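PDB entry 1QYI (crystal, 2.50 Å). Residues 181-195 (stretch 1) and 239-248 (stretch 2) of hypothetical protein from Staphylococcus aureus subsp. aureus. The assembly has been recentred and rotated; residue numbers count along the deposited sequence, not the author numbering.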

ATOM      1  N   TYR A 181      10.067  -5.261   4.635  1.00 19.81           N
ATOM      2  CA  TYR A 181       9.028  -4.237   4.673  1.00 20.12           C
ATOM      3  C   TYR A 181       7.870  -4.643   5.595  1.00 19.42           C
ATOM      4  O   TYR A 181       7.367  -3.839   6.400  1.00 15.38           O
ATOM      5  N   GLN A 182       7.467  -5.906   5.476  1.00 18.96           N
ATOM      6  CA  GLN A 182       6.368  -6.433   6.267  1.00 19.61           C
ATOM      7  C   GLN A 182       6.665  -6.392   7.764  1.00 19.09           C
ATOM      8  O   GLN A 182       5.779  -6.092   8.569  1.00 19.38           O
ATOM      9  N   GLU A 183       7.906  -6.679   8.147  1.00 18.88           N
ATOM     10  CA  GLU A 183       8.246  -6.640   9.561  1.00 18.61           C
ATOM     11  C   GLU A 183       8.235  -5.185  10.013  1.00 18.44           C
ATOM     12  O   GLU A 183       7.767  -4.858  11.103  1.00 17.61           O
ATOM     13  N   TRP A 184       8.753  -4.316   9.155  1.00 20.00           N
ATOM     14  CA  TRP A 184       8.773  -2.890   9.424  1.00 21.28           C
ATOM     15  C   TRP A 184       7.338  -2.420   9.683  1.00 22.01           C
ATOM     16  O   TRP A 184       7.059  -1.744  10.670  1.00 21.37           O
ATOM     17  N   TYR A 185       6.429  -2.810   8.795  1.00 22.49           N
ATOM     18  CA  TYR A 185       5.035  -2.414   8.900  1.00 23.82           C
ATOM     19  C   TYR A 185       4.220  -3.124   9.980  1.00 23.35           C
ATOM     20  O   TYR A 185       3.744  -2.481  10.918  1.00 23.01           O
ATOM     21  N   LEU A 186       4.043  -4.435   9.853  1.00 21.66           N
ATOM     22  CA  LEU A 186       3.252  -5.183  10.834  1.00 20.82           C
ATOM     23  C   LEU A 186       3.937  -5.301  12.186  1.00 21.44           C
ATOM     24  O   LEU A 186       3.274  -5.444  13.216  1.00 23.43           O
ATOM     25  N   GLY A 187       5.262  -5.230  12.187  1.00 22.54           N
ATOM     26  CA  GLY A 187       5.992  -5.385  13.429  1.00 25.09           C
ATOM     27  C   GLY A 187       6.327  -6.861  13.578  1.00 27.25           C
ATOM     28  O   GLY A 187       5.678  -7.702  12.968  1.00 28.40           O
ATOM     29  N   SER A 188       7.334  -7.181  14.381  1.00 28.42           N
ATOM     30  CA  SER A 188       7.760  -8.562  14.578  1.00 29.09           C
ATOM     31  C   SER A 188       6.645  -9.543  14.925  1.00 29.39           C
ATOM     32  O   SER A 188       6.501 -10.582  14.278  1.00 30.05           O
ATOM     33  N   LYS A 189       5.861  -9.205  15.946  1.00 28.44           N
ATOM     34  CA  LYS A 189       4.765 -10.050  16.421  1.00 28.44           C
ATOM     35  C   LYS A 189       3.748 -10.416  15.333  1.00 26.81           C
ATOM     36  O   LYS A 189       3.519 -11.597  15.045  1.00 27.40           O
ATOM     37  N   LEU A 190       3.132  -9.390  14.751  1.00 24.38           N
ATOM     38  CA  LEU A 190       2.138  -9.542  13.692  1.00 21.48           C
ATOM     39  C   LEU A 190       2.777 -10.135  12.419  1.00 22.58           C
ATOM     40  O   LEU A 190       2.108 -10.792  11.611  1.00 21.71           O
ATOM     41  N   TYR A 191       4.071  -9.894  12.237  1.00 22.92           N
ATOM     42  CA  TYR A 191       4.776 -10.433  11.087  1.00 23.34           C
ATOM     43  C   TYR A 191       4.698 -11.954  11.120  1.00 23.49           C
ATOM     44  O   TYR A 191       4.249 -12.566  10.158  1.00 23.63           O
ATOM     45  N   GLU A 192       5.133 -12.548  12.233  1.00 22.62           N
ATOM     46  CA  GLU A 192       5.136 -14.001  12.397  1.00 24.47           C
ATOM     47  C   GLU A 192       3.738 -14.593  12.216  1.00 25.97           C
ATOM     48  O   GLU A 192       3.568 -15.599  11.527  1.00 27.48           O
ATOM     49  N   ASP A 193       2.729 -13.960  12.803  1.00 27.13           N
ATOM     50  CA  ASP A 193       1.370 -14.477  12.685  1.00 28.50           C
ATOM     51  C   ASP A 193       0.727 -14.315  11.304  1.00 27.81           C
ATOM     52  O   ASP A 193      -0.053 -15.166  10.884  1.00 27.37           O
ATOM     53  N   VAL A 194       1.052 -13.232  10.606  1.00 25.27           N
ATOM     54  CA  VAL A 194       0.493 -12.988   9.291  1.00 23.94           C
ATOM     55  C   VAL A 194       1.313 -13.635   8.183  1.00 23.61           C
ATOM     56  O   VAL A 194       0.774 -14.301   7.309  1.00 23.88           O
ATOM     57  N   GLU A 195       2.620 -13.428   8.221  1.00 23.90           N
ATOM     58  CA  GLU A 195       3.508 -13.987   7.215  1.00 22.95           C
ATOM     59  C   GLU A 195       3.884 -15.453   7.482  1.00 24.45           C
ATOM     60  O   GLU A 195       4.326 -16.163   6.575  1.00 24.30           O
ATOM     61  N   GLY A 239      -9.183  -1.813   0.307  1.00 19.63           N
ATOM     62  CA  GLY A 239      -8.269  -2.636  -0.467  1.00 19.47           C
ATOM     63  C   GLY A 239      -7.194  -3.210   0.438  1.00 20.22           C
ATOM     64  O   GLY A 239      -6.370  -4.019   0.014  1.00 20.19           O
ATOM     65  N   ARG A 240      -7.201  -2.772   1.694  1.00 19.06           N
ATOM     66  CA  ARG A 240      -6.250  -3.236   2.693  1.00 17.96           C
ATOM     67  C   ARG A 240      -6.614  -4.641   3.174  1.00 17.91           C
ATOM     68  O   ARG A 240      -7.796  -4.995   3.235  1.00 18.20           O
ATOM     69  N   PRO A 241      -5.609  -5.469   3.497  1.00 16.30           N
ATOM     70  CA  PRO A 241      -5.950  -6.810   3.980  1.00 15.74           C
ATOM     71  C   PRO A 241      -6.538  -6.712   5.396  1.00 15.88           C
ATOM     72  O   PRO A 241      -6.574  -5.627   6.002  1.00 15.85           O
ATOM     73  N   TYR A 242      -6.982  -7.845   5.924  1.00 14.51           N
ATOM     74  CA  TYR A 242      -7.595  -7.902   7.249  1.00 14.08           C
ATOM     75  C   TYR A 242      -6.871  -7.192   8.375  1.00 15.39           C
ATOM     76  O   TYR A 242      -7.439  -6.335   9.040  1.00 16.52           O
ATOM     77  N   THR A 243      -5.623  -7.573   8.606  1.00 17.21           N
ATOM     78  CA  THR A 243      -4.855  -6.996   9.690  1.00 20.84           C
ATOM     79  C   THR A 243      -4.576  -5.505   9.535  1.00 21.63           C
ATOM     80  O   THR A 243      -4.647  -4.749  10.507  1.00 21.52           O
ATOM     81  N   GLU A 244      -4.237  -5.089   8.320  1.00 22.40           N
ATOM     82  CA  GLU A 244      -3.945  -3.690   8.049  1.00 23.69           C
ATOM     83  C   GLU A 244      -5.162  -2.791   8.227  1.00 23.71           C
ATOM     84  O   GLU A 244      -5.048  -1.564   8.216  1.00 23.63           O
ATOM     85  N   THR A 245      -6.325  -3.417   8.401  1.00 23.26           N
ATOM     86  CA  THR A 245      -7.584  -2.709   8.609  1.00 21.95           C
ATOM     87  C   THR A 245      -7.980  -2.766  10.091  1.00 21.62           C
ATOM     88  O   THR A 245      -8.164  -1.735  10.744  1.00 20.78           O
ATOM     89  N   VAL A 246      -8.113  -3.978  10.616  1.00 20.78           N
ATOM     90  CA  VAL A 246      -8.498  -4.163  12.012  1.00 21.83           C
ATOM     91  C   VAL A 246      -7.523  -3.528  13.021  1.00 20.70           C
ATOM     92  O   VAL A 246      -7.925  -2.661  13.794  1.00 18.95           O
ATOM     93  N   VAL A 247      -6.259  -3.950  13.008  1.00 19.60           N
ATOM     94  CA  VAL A 247      -5.263  -3.436  13.937  1.00 19.59           C
ATOM     95  C   VAL A 247      -5.249  -1.917  14.041  1.00 21.45           C
ATOM     96  O   VAL A 247      -5.332  -1.368  15.140  1.00 21.06           O
ATOM     97  N   PRO A 248      -5.149  -1.214  12.904  1.00 23.33           N
ATOM     98  CA  PRO A 248      -5.130   0.252  12.953  1.00 24.40           C
ATOM     99  C   PRO A 248      -6.391   0.817  13.616  1.00 25.89           C
ATOM    100  O   PRO A 248      -6.307   1.585  14.574  1.00 25.48           O
TER

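The contact between helix 181-195 and helix 242-248 is modest. Their axes approach to 11.5 Å at 71°, and the two stretches together bury 325 Å². No hydrogen bond crosses between them, so the evidence for packing lies in side-chain distances and covered area.

Glu 244 gives up the most surface, 60 Å². Its CA-to-CB bond points sideways, but chi1 of -91° and chi2 of 148°, both between wells, bring the end of the chain nearer the first helix. The methylene carbon CG lies 3.6 Å from CE1 of Tyr 185, at an oblique approach to the ring, while OE2 comes within 3.8 Å of CD2 of Leu 186. These contacts with Tyr 185 and Leu 186 are van der Waals in kind.

Tyr 185, with 51 Å² covered, points toward the second stretch in a t rotamer (chi1 -158°). The ring passes Glu 244, and its hydroxyl reaches Arg 240, with OH 3.7 Å from NH1. That nitrogen has a better-placed partner in its own stretch: Arg 240 NH1 donates to Glu 244 O at 2.9 Å with an angle of 150°, tying the loop to the helix beside the tyrosine.

Thr 243, with 50 Å² covered, also points toward the partner. In its p rotamer (chi1 73°), OG1 is 3.8 Å from CD2 of Leu 186, and CG2 is 3.6 Å from CG2 of Val 194, itself a t rotamer. Leu 186 (m, t) starts sideways, yet its CD2 reaches both Thr 243 and Glu 244.

One helical turn beyond Thr 243, Val 247 (t) points toward the first helix and meets Leu 190, CG2 to CD2 at 3.8 Å, an apolar contact; the leucine's chi angles, -115° and 31°, lie between wells.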

ATOM      1  CB  TYR A 181       8.512  -3.977   3.255  1.00 15.77           C
ATOM      2  CG  TYR A 181       7.299  -3.081   3.187  1.00 16.27           C
ATOM      3  CD1 TYR A 181       6.023  -3.581   3.470  1.00 17.67           C
ATOM      4  CD2 TYR A 181       7.414  -1.738   2.812  1.00 16.06           C
ATOM      5  CE1 TYR A 181       4.901  -2.780   3.377  1.00 15.39           C
ATOM      6  CE2 TYR A 181       6.295  -0.928   2.718  1.00 14.73           C
ATOM      7  CZ  TYR A 181       5.043  -1.457   3.002  1.00 16.85           C
ATOM      8  OH  TYR A 181       3.925  -0.667   2.911  1.00 18.90           O
ATOM      9  CB  GLN A 182       6.024  -7.859   5.803  1.00 19.77           C
ATOM     10  CG  GLN A 182       5.389  -7.904   4.413  1.00 22.46           C
ATOM     11  CD  GLN A 182       4.008  -7.260   4.370  1.00 25.07           C
ATOM     12  OE1 GLN A 182       3.014  -7.895   4.716  1.00 25.71           O
ATOM     13  NE2 GLN A 182       3.944  -5.989   3.964  1.00 23.22           N
ATOM     14  CB  GLU A 183       9.612  -7.272   9.827  1.00 17.81           C
ATOM     15  CG  GLU A 183       9.561  -8.192  11.019  1.00 20.47           C
ATOM     16  CD  GLU A 183      10.911  -8.746  11.422  1.00 22.38           C
ATOM     17  OE1 GLU A 183      11.576  -9.381  10.576  1.00 25.45           O
ATOM     18  OE2 GLU A 183      11.298  -8.552  12.594  1.00 22.46           O
ATOM     19  CB  TRP A 184       9.336  -2.153   8.210  1.00 22.55           C
ATOM     20  CG  TRP A 184      10.792  -1.751   8.319  1.00 20.82           C
ATOM     21  CD1 TRP A 184      11.737  -1.806   7.337  1.00 18.22           C
ATOM     22  CD2 TRP A 184      11.419  -1.134   9.451  1.00 21.05           C
ATOM     23  NE1 TRP A 184      12.915  -1.246   7.788  1.00 22.10           N
ATOM     24  CE2 TRP A 184      12.743  -0.818   9.072  1.00 20.65           C
ATOM     25  CE3 TRP A 184      10.981  -0.795  10.738  1.00 23.00           C
ATOM     26  CZ2 TRP A 184      13.639  -0.202   9.938  1.00 20.51           C
ATOM     27  CZ3 TRP A 184      11.870  -0.182  11.601  1.00 22.50           C
ATOM     28  CH2 TRP A 184      13.189   0.118  11.188  1.00 23.57           C
ATOM     29  CB  TYR A 185       4.354  -2.586   7.542  1.00 27.01           C
ATOM     30  CG  TYR A 185       3.103  -1.750   7.341  1.00 30.59           C
ATOM     31  CD1 TYR A 185       1.886  -2.112   7.918  1.00 31.86           C
ATOM     32  CD2 TYR A 185       3.141  -0.598   6.555  1.00 33.23           C
ATOM     33  CE1 TYR A 185       0.734  -1.346   7.708  1.00 33.92           C
ATOM     34  CE2 TYR A 185       2.007   0.170   6.342  1.00 34.61           C
ATOM     35  CZ  TYR A 185       0.809  -0.208   6.915  1.00 35.11           C
ATOM     36  OH  TYR A 185      -0.313   0.542   6.666  1.00 37.48           O
ATOM     37  CB  LEU A 186       2.951  -6.589  10.315  1.00 17.16           C
ATOM     38  CG  LEU A 186       2.393  -6.694   8.893  1.00 17.51           C
ATOM     39  CD1 LEU A 186       2.442  -8.145   8.450  1.00 11.81           C
ATOM     40  CD2 LEU A 186       0.969  -6.141   8.827  1.00  8.23           C
ATOM     41  CB  SER A 188       8.828  -8.614  15.670  1.00 31.20           C
ATOM     42  OG  SER A 188       9.991  -7.898  15.270  1.00 34.61           O
ATOM     43  CB  LYS A 189       4.050  -9.351  17.586  1.00 31.21           C
ATOM     44  CG  LYS A 189       3.057 -10.241  18.324  1.00 36.18           C
ATOM     45  CD  LYS A 189       2.367  -9.524  19.485  1.00 37.16           C
ATOM     46  CE  LYS A 189       2.045 -10.511  20.600  1.00 37.20           C
ATOM     47  NZ  LYS A 189       1.304 -11.705  20.097  1.00 37.17           N
ATOM     48  CB  LEU A 190       1.507  -8.173  13.393  1.00 19.64           C
ATOM     49  CG  LEU A 190       0.025  -7.834  13.653  1.00 20.19           C
ATOM     50  CD1 LEU A 190      -0.526  -8.599  14.845  1.00 17.69           C
ATOM     51  CD2 LEU A 190      -0.108  -6.325  13.865  1.00 15.22           C
ATOM     52  CB  TYR A 191       6.243 -10.019  11.105  1.00 22.07           C
ATOM     53  CG  TYR A 191       7.063 -10.648  10.001  1.00 21.06           C
ATOM     54  CD1 TYR A 191       7.005 -10.158   8.691  1.00 22.12           C
ATOM     55  CD2 TYR A 191       7.914 -11.712  10.268  1.00 19.47           C
ATOM     56  CE1 TYR A 191       7.784 -10.711   7.672  1.00 19.25           C
ATOM     57  CE2 TYR A 191       8.692 -12.275   9.270  1.00 21.63           C
ATOM     58  CZ  TYR A 191       8.634 -11.771   7.971  1.00 23.15           C
ATOM     59  OH  TYR A 191       9.457 -12.298   6.998  1.00 20.35           O
ATOM     60  CB  GLU A 192       5.712 -14.403  13.780  1.00 23.37           C
ATOM     61  CG  GLU A 192       7.044 -13.703  14.145  1.00 21.76           C
ATOM     62  CD  GLU A 192       7.885 -14.425  15.204  1.00 21.23           C
ATOM     63  OE1 GLU A 192       7.421 -14.638  16.351  1.00 20.45           O
ATOM     64  OE2 GLU A 192       9.044 -14.767  14.889  1.00 19.62           O
ATOM     65  CB  ASP A 193       0.459 -13.841  13.729  1.00 32.04           C
ATOM     66  CG  ASP A 193      -0.811 -14.637  13.933  1.00 36.62           C
ATOM     67  OD1 ASP A 193      -0.700 -15.861  14.205  1.00 38.53           O
ATOM     68  OD2 ASP A 193      -1.915 -14.049  13.823  1.00 38.19           O
ATOM     69  CB  VAL A 194       0.394 -11.474   9.013  1.00 25.76           C
ATOM     70  CG1 VAL A 194      -0.159 -11.229   7.617  1.00 25.11           C
ATOM     71  CG2 VAL A 194      -0.492 -10.804  10.052  1.00 27.09           C
ATOM     72  CB  GLU A 195       4.770 -13.135   7.127  1.00 22.48           C
ATOM     73  CG  GLU A 195       4.524 -11.709   6.666  1.00 20.28           C
ATOM     74  CD  GLU A 195       3.768 -11.653   5.362  1.00 19.19           C
ATOM     75  OE1 GLU A 195       3.881 -12.608   4.574  1.00 19.73           O
ATOM     76  OE2 GLU A 195       3.056 -10.658   5.118  1.00 21.13           O
ATOM     77  CB  ARG A 240      -6.270  -2.312   3.913  1.00 17.98           C
ATOM     78  CG  ARG A 240      -5.829  -0.882   3.674  1.00 15.83           C
ATOM     79  CD  ARG A 240      -5.790  -0.137   4.998  1.00 14.88           C
ATOM     80  NE  ARG A 240      -5.017   1.096   4.923  1.00 11.17           N
ATOM     81  CZ  ARG A 240      -4.192   1.514   5.875  1.00  9.97           C
ATOM     82  NH1 ARG A 240      -4.024   0.802   6.986  1.00  5.36           N
ATOM     83  NH2 ARG A 240      -3.531   2.649   5.712  1.00  8.34           N
ATOM     84  CB  PRO A 241      -4.610  -7.554   3.934  1.00 15.50           C
ATOM     85  CG  PRO A 241      -3.593  -6.457   4.100  1.00 17.41           C
ATOM     86  CD  PRO A 241      -4.166  -5.367   3.207  1.00 17.90           C
ATOM     87  CB  TYR A 242      -7.810  -9.352   7.682  1.00 13.03           C
ATOM     88  CG  TYR A 242      -8.435  -9.457   9.055  1.00 15.75           C
ATOM     89  CD1 TYR A 242      -9.754  -9.025   9.274  1.00 18.44           C
ATOM     90  CD2 TYR A 242      -7.724  -9.984  10.133  1.00 13.27           C
ATOM     91  CE1 TYR A 242     -10.348  -9.120  10.531  1.00 17.58           C
ATOM     92  CE2 TYR A 242      -8.304 -10.084  11.395  1.00 16.66           C
ATOM     93  CZ  TYR A 242      -9.619  -9.653  11.588  1.00 20.06           C
ATOM     94  OH  TYR A 242     -10.203  -9.771  12.832  1.00 22.92           O
ATOM     95  CB  THR A 243      -3.520  -7.715   9.838  1.00 22.69           C
ATOM     96  OG1 THR A 243      -2.662  -7.346   8.744  1.00 27.67           O
ATOM     97  CG2 THR A 243      -3.745  -9.225   9.816  1.00 21.05           C
ATOM     98  CB  GLU A 244      -3.365  -3.550   6.636  1.00 26.40           C
ATOM     99  CG  GLU A 244      -1.837  -3.642   6.616  1.00 31.57           C
ATOM    100  CD  GLU A 244      -1.279  -4.259   5.340  1.00 34.34           C
ATOM    101  OE1 GLU A 244      -1.690  -3.826   4.239  1.00 39.31           O
ATOM    102  OE2 GLU A 244      -0.417  -5.164   5.440  1.00 31.87           O
ATOM    103  CB  THR A 245      -8.723  -3.347   7.785  1.00 21.16           C
ATOM    104  OG1 THR A 245      -8.250  -3.616   6.461  1.00 23.52           O
ATOM    105  CG2 THR A 245      -9.920  -2.418   7.713  1.00 18.52           C
ATOM    106  CB  VAL A 246      -8.687  -5.666  12.340  1.00 21.56           C
ATOM    107  CG1 VAL A 246      -8.712  -5.885  13.847  1.00 24.14           C
ATOM    108  CG2 VAL A 246      -9.996  -6.146  11.735  1.00 24.39           C
ATOM    109  CB  VAL A 247      -3.854  -3.933  13.562  1.00 20.01           C
ATOM    110  CG1 VAL A 247      -2.824  -3.414  14.549  1.00 14.71           C
ATOM    111  CG2 VAL A 247      -3.840  -5.453  13.535  1.00 19.72           C
ATOM    112  CB  PRO A 248      -5.024   0.651  11.482  1.00 23.28           C
ATOM    113  CG  PRO A 248      -4.331  -0.533  10.852  1.00 23.02           C
ATOM    114  CD  PRO A 248      -4.993  -1.700  11.523  1.00 23.17           C
TER